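Local coordinates for protein probable porin (Pseudomonas aeruginosa, PDB 4FSP) that probably acts as a porin of the OprD family, a beta-barrel channel that lets solutes across the outer membrane, at residues Thr340-Gly345 with Arg357-Asp362; Leu282-Met287 with Gly316-Gln321. All coordinates share one frame; numbering follows the deposited sequence.

Interaction 1 of 2, residues Thr340-Gly345 with Arg357-Asp362; sequences TRYFSG and REWERD
R341, F343 and G345 each trade a pair of backbone hydrogen bonds with D362, E360 and E358 respectively, six in all, lacing the two antiparallel strands of a hairpin in the barrel wall. The shortest runs from G345 N to E358 O, 2.7 Å. Y342 CA adds a CA-H...O contact to E360 O.

The charged contact belongs to R341. With CG between the backbone N and the carbonyl carbon (chi1 54°), its extended chain brings NE to D362 OD2 at 3.1 Å. This salt bridge is bent, 141° at the hydrogen, and uses the anti lone pair of OD2; NH2 adds a weak bond to the same oxygen. The F343 ring turns its edge to that oxygen, with CE1 3.7 Å from D362 OD2.

On the other face, Y342 CE1 meets W359 CE3 at 3.5 Å, the rings oblique with planes 38° apart. At the T340 end, CG2 of T340 rests over one face of the R361 guanidinium, 3.3 Å from R361 NH1.

D362 OD2 also accepts a bond from Q308 N, while E360 OE1 accepts from N310 N and OE2 from Y309 N. These two acids thus tie residues 308–310 to strand 358–368, and R341 probably offsets negative charge at D362.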
# COMPACT_ATOMS: atom_id res chain seq x y z
N THR A 340 -6.66 -12.39 12.21
CA THR A 340 -7.93 -12.74 11.60
C THR A 340 -8.80 -11.51 11.54
O THR A 340 -8.79 -10.69 12.45
CB THR A 340 -8.72 -13.74 12.44
OG1 THR A 340 -7.82 -14.61 13.13
CG2 THR A 340 -9.65 -14.54 11.55
N ARG A 341 -9.58 -11.38 10.47
CA ARG A 341 -10.47 -10.23 10.35
C ARG A 341 -11.72 -10.61 9.57
O ARG A 341 -11.70 -11.51 8.71
CB ARG A 341 -9.76 -9.04 9.70
CG ARG A 341 -9.11 -9.37 8.35
CD ARG A 341 -8.33 -8.16 7.78
NE ARG A 341 -7.64 -8.51 6.53
CZ ARG A 341 -6.75 -7.73 5.94
NH1 ARG A 341 -6.44 -6.55 6.46
NH2 ARG A 341 -6.16 -8.13 4.82
N TYR A 342 -12.80 -9.93 9.88
CA TYR A 342 -14.06 -10.18 9.21
C TYR A 342 -14.63 -8.84 8.77
O TYR A 342 -14.63 -7.88 9.55
CB TYR A 342 -15.02 -10.91 10.17
CG TYR A 342 -16.39 -11.11 9.60
CD1 TYR A 342 -16.64 -12.11 8.68
CD2 TYR A 342 -17.44 -10.28 9.98
CE1 TYR A 342 -17.91 -12.28 8.15
CE2 TYR A 342 -18.70 -10.45 9.46
CZ TYR A 342 -18.93 -11.45 8.54
OH TYR A 342 -20.19 -11.61 8.02
N PHE A 343 -15.09 -8.78 7.53
CA PHE A 343 -15.71 -7.57 6.99
C PHE A 343 -17.11 -7.92 6.54
O PHE A 343 -17.32 -8.97 5.93
CB PHE A 343 -15.03 -7.04 5.72
CG PHE A 343 -13.53 -6.95 5.76
CD1 PHE A 343 -12.74 -8.06 5.47
CD2 PHE A 343 -12.91 -5.73 5.98
CE1 PHE A 343 -11.35 -7.96 5.46
CE2 PHE A 343 -11.52 -5.62 5.98
CZ PHE A 343 -10.74 -6.74 5.72
N SER A 344 -18.04 -7.00 6.75
CA SER A 344 -19.40 -7.17 6.26
C SER A 344 -19.89 -5.88 5.58
O SER A 344 -19.83 -4.80 6.17
CB SER A 344 -20.34 -7.55 7.40
OG SER A 344 -21.69 -7.50 6.98
N GLY A 345 -20.37 -6.00 4.35
CA GLY A 345 -20.84 -4.84 3.62
C GLY A 345 -22.30 -4.88 3.17
O GLY A 345 -22.83 -5.96 2.86
N ARG A 357 -25.21 -6.88 -0.78
CA ARG A 357 -24.49 -7.35 0.39
C ARG A 357 -23.35 -8.30 0.04
O ARG A 357 -23.40 -9.01 -0.98
CB ARG A 357 -25.47 -8.01 1.37
CG ARG A 357 -26.59 -7.08 1.80
CD ARG A 357 -27.69 -7.81 2.55
NE ARG A 357 -28.79 -6.90 2.89
CZ ARG A 357 -28.77 -6.06 3.92
NH1 ARG A 357 -27.71 -6.01 4.72
NH2 ARG A 357 -29.81 -5.27 4.15
N GLU A 358 -22.32 -8.28 0.87
CA GLU A 358 -21.12 -9.09 0.65
C GLU A 358 -20.30 -9.15 1.93
O GLU A 358 -20.41 -8.26 2.79
CB GLU A 358 -20.28 -8.52 -0.51
CG GLU A 358 -19.76 -7.10 -0.26
CD GLU A 358 -18.92 -6.56 -1.40
OE1 GLU A 358 -18.75 -7.26 -2.42
OE2 GLU A 358 -18.39 -5.43 -1.27
N TRP A 359 -19.49 -10.19 2.08
CA TRP A 359 -18.61 -10.30 3.24
C TRP A 359 -17.31 -11.03 2.91
O TRP A 359 -17.20 -11.68 1.87
CB TRP A 359 -19.35 -10.93 4.44
CG TRP A 359 -19.81 -12.35 4.23
CD1 TRP A 359 -21.03 -12.76 3.77
CD2 TRP A 359 -19.06 -13.55 4.49
NE1 TRP A 359 -21.08 -14.14 3.72
CE2 TRP A 359 -19.90 -14.64 4.16
CE3 TRP A 359 -17.78 -13.80 4.98
CZ2 TRP A 359 -19.47 -15.96 4.31
CZ3 TRP A 359 -17.37 -15.12 5.11
CH2 TRP A 359 -18.21 -16.18 4.78
N GLU A 360 -16.34 -10.92 3.81
CA GLU A 360 -15.04 -11.56 3.63
C GLU A 360 -14.42 -11.89 4.99
O GLU A 360 -14.47 -11.07 5.92
CB GLU A 360 -14.09 -10.66 2.81
CG GLU A 360 -12.70 -11.29 2.55
CD GLU A 360 -11.83 -10.53 1.54
OE1 GLU A 360 -12.38 -9.79 0.68
OE2 GLU A 360 -10.59 -10.69 1.58
N ARG A 361 -13.84 -13.08 5.11
CA ARG A 361 -13.05 -13.44 6.28
C ARG A 361 -11.63 -13.77 5.84
O ARG A 361 -11.43 -14.65 4.99
CB ARG A 361 -13.66 -14.63 7.06
CG ARG A 361 -12.63 -15.48 7.84
CD ARG A 361 -13.24 -16.34 8.92
NE ARG A 361 -13.60 -15.55 10.10
CZ ARG A 361 -13.07 -15.71 11.31
NH1 ARG A 361 -12.16 -16.65 11.53
NH2 ARG A 361 -13.46 -14.92 12.30
N ASP A 362 -10.66 -13.07 6.40
CA ASP A 362 -9.26 -13.35 6.11
C ASP A 362 -8.64 -13.91 7.37
O ASP A 362 -8.99 -13.50 8.49
CB ASP A 362 -8.48 -12.09 5.72
CG ASP A 362 -9.00 -11.45 4.45
OD1 ASP A 362 -9.65 -12.16 3.65
OD2 ASP A 362 -8.74 -10.23 4.26

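Interaction 2 of 2, residues Leu282-Met287 with Gly316-Gln321; sequences LGYQRM and GESSWQ
G283 and Q285 form the hydrogen-bonded pairs with Q321 and S319, the strands running antiparallel at 172° with their axes 4.5 Å apart. They are neighbouring staves of the porin beta-barrel, yet 28 residues of chain lie between the two segments.

On one face, W320 and Y284 make an edge-to-face aromatic pair, their planes 51° apart. The Y284 edge leads: Y284 CD1 stands over the indole, 3.4 Å from W320 CE2, and Y284 CB makes a CH-pi contact with the six-membered ring. W320 CG lies anti to its own carbonyl carbon, and the indole leans across to strand 278–288. L282 runs alongside it, CD1 3.9 Å from W320 CE3. Further along this face, R286 bends so that its CD touches S318 OG at 3.2 Å.

The face carrying Q285, S319 and Q321 is polar, and residues of the connecting chain bond to it. S319 OG lies 3.3 Å from Q285 CB and is bonded to N305 ND2. The Q285 amide bonds F312 O through NE2, while its OE1 bonds S267 OG of strand 262–273. Q321 NE2 reaches N305 OD1 and V304 O.

Where the pairing runs out into the loop, M287 N still bonds E317 O at 2.8 Å, although it approaches from above the carbonyl plane, 37° out of it.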
# COMPACT_ATOMS: atom_id res chain seq x y z
N LEU A 282 -11.53 -2.33 15.12
CA LEU A 282 -12.86 -2.09 14.63
C LEU A 282 -12.65 -1.13 13.49
O LEU A 282 -11.95 -0.11 13.65
CB LEU A 282 -13.69 -1.43 15.73
CG LEU A 282 -15.11 -0.99 15.38
CD1 LEU A 282 -15.93 -2.19 14.99
CD2 LEU A 282 -15.75 -0.29 16.57
N GLY A 283 -13.22 -1.45 12.33
CA GLY A 283 -13.08 -0.58 11.18
C GLY A 283 -14.45 -0.28 10.63
O GLY A 283 -15.37 -1.11 10.75
N TYR A 284 -14.61 0.90 10.04
CA TYR A 284 -15.88 1.26 9.42
C TYR A 284 -15.63 2.06 8.17
O TYR A 284 -14.71 2.87 8.10
CB TYR A 284 -16.77 2.06 10.38
CG TYR A 284 -18.05 2.55 9.74
CD1 TYR A 284 -19.13 1.71 9.54
CD2 TYR A 284 -18.16 3.86 9.30
CE1 TYR A 284 -20.29 2.16 8.93
CE2 TYR A 284 -19.33 4.32 8.70
CZ TYR A 284 -20.38 3.47 8.52
OH TYR A 284 -21.53 3.94 7.92
N GLN A 285 -16.49 1.87 7.18
CA GLN A 285 -16.23 2.43 5.86
C GLN A 285 -17.52 2.67 5.12
O GLN A 285 -18.47 1.88 5.24
CB GLN A 285 -15.32 1.47 5.08
CG GLN A 285 -14.98 1.88 3.66
CD GLN A 285 -13.80 1.08 3.12
OE1 GLN A 285 -12.66 1.21 3.60
NE2 GLN A 285 -14.06 0.22 2.14
N ARG A 286 -17.56 3.76 4.36
CA ARG A 286 -18.78 4.16 3.69
C ARG A 286 -18.46 4.85 2.39
O ARG A 286 -17.61 5.73 2.36
CB ARG A 286 -19.58 5.12 4.58
CG ARG A 286 -20.71 5.81 3.86
CD ARG A 286 -22.04 5.37 4.38
NE ARG A 286 -22.82 6.49 4.89
CZ ARG A 286 -24.14 6.58 4.76
NH1 ARG A 286 -24.83 5.64 4.13
NH2 ARG A 286 -24.77 7.63 5.26
N MET A 287 -19.13 4.45 1.32
CA MET A 287 -18.99 5.10 0.03
C MET A 287 -20.24 5.93 -0.25
O MET A 287 -21.37 5.41 -0.19
CB MET A 287 -18.80 4.04 -1.07
CG MET A 287 -17.60 3.13 -0.88
SD MET A 287 -16.05 4.04 -1.08
CE MET A 287 -15.29 3.73 0.51
N GLY A 316 -22.15 3.53 -2.82
CA GLY A 316 -23.20 3.39 -1.83
C GLY A 316 -22.91 2.45 -0.67
O GLY A 316 -23.65 2.44 0.32
N GLU A 317 -21.83 1.68 -0.77
CA GLU A 317 -21.58 0.62 0.21
C GLU A 317 -21.00 1.06 1.57
O GLU A 317 -19.99 1.78 1.65
CB GLU A 317 -20.70 -0.47 -0.41
CG GLU A 317 -20.45 -1.65 0.52
CD GLU A 317 -19.64 -2.75 -0.16
OE1 GLU A 317 -18.99 -2.47 -1.20
OE2 GLU A 317 -19.66 -3.89 0.36
N SER A 318 -21.66 0.60 2.63
CA SER A 318 -21.19 0.71 4.00
C SER A 318 -20.62 -0.63 4.43
O SER A 318 -21.16 -1.68 4.06
CB SER A 318 -22.36 1.02 4.93
OG SER A 318 -22.82 2.34 4.75
N SER A 319 -19.56 -0.62 5.25
CA SER A 319 -18.99 -1.87 5.74
C SER A 319 -18.39 -1.75 7.14
O SER A 319 -17.92 -0.67 7.53
CB SER A 319 -17.93 -2.39 4.76
OG SER A 319 -16.87 -1.44 4.64
N TRP A 320 -18.38 -2.86 7.87
CA TRP A 320 -17.82 -2.94 9.22
C TRP A 320 -16.76 -4.01 9.24
O TRP A 320 -16.88 -5.02 8.55
CB TRP A 320 -18.89 -3.36 10.23
CG TRP A 320 -19.85 -2.29 10.57
CD1 TRP A 320 -21.09 -2.09 10.04
CD2 TRP A 320 -19.66 -1.24 11.54
NE1 TRP A 320 -21.69 -0.99 10.61
CE2 TRP A 320 -20.83 -0.45 11.54
CE3 TRP A 320 -18.61 -0.90 12.41
CZ2 TRP A 320 -20.98 0.66 12.37
CZ3 TRP A 320 -18.76 0.20 13.23
CH2 TRP A 320 -19.93 0.97 13.21
N GLN A 321 -15.74 -3.82 10.08
CA GLN A 321 -14.67 -4.79 10.20
C GLN A 321 -14.36 -5.03 11.66
O GLN A 321 -14.32 -4.09 12.47
CB GLN A 321 -13.40 -4.31 9.47
CG GLN A 321 -12.21 -5.30 9.52
CD GLN A 321 -10.87 -4.67 9.11
OE1 GLN A 321 -9.80 -5.23 9.38
NE2 GLN A 321 -10.94 -3.51 8.45

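How the interactions relate
The two contacts, with centres 10 Å apart, share a seam: 316–321 and 340–345 lie on successive, adjacent barrel strands, so the four segments follow one another round the wall. S344 N probably bonds W320 O across that seam, at 2.9 Å. On the polar face, F343 CE2 of interaction 1 packs against Q321 NE2 of interaction 2 at 3.3 Å, and the chain between 304 and 312, part of the connection between the strands of interaction 2, bonds to both contacts. E358 OE2 and E317 OE2 come within 2.6 Å, which suggests a shared proton. A bound C8E detergent lies about 5 Å from the T340 side chain; the Q321 side chain is about 13 Å from a bound C8E.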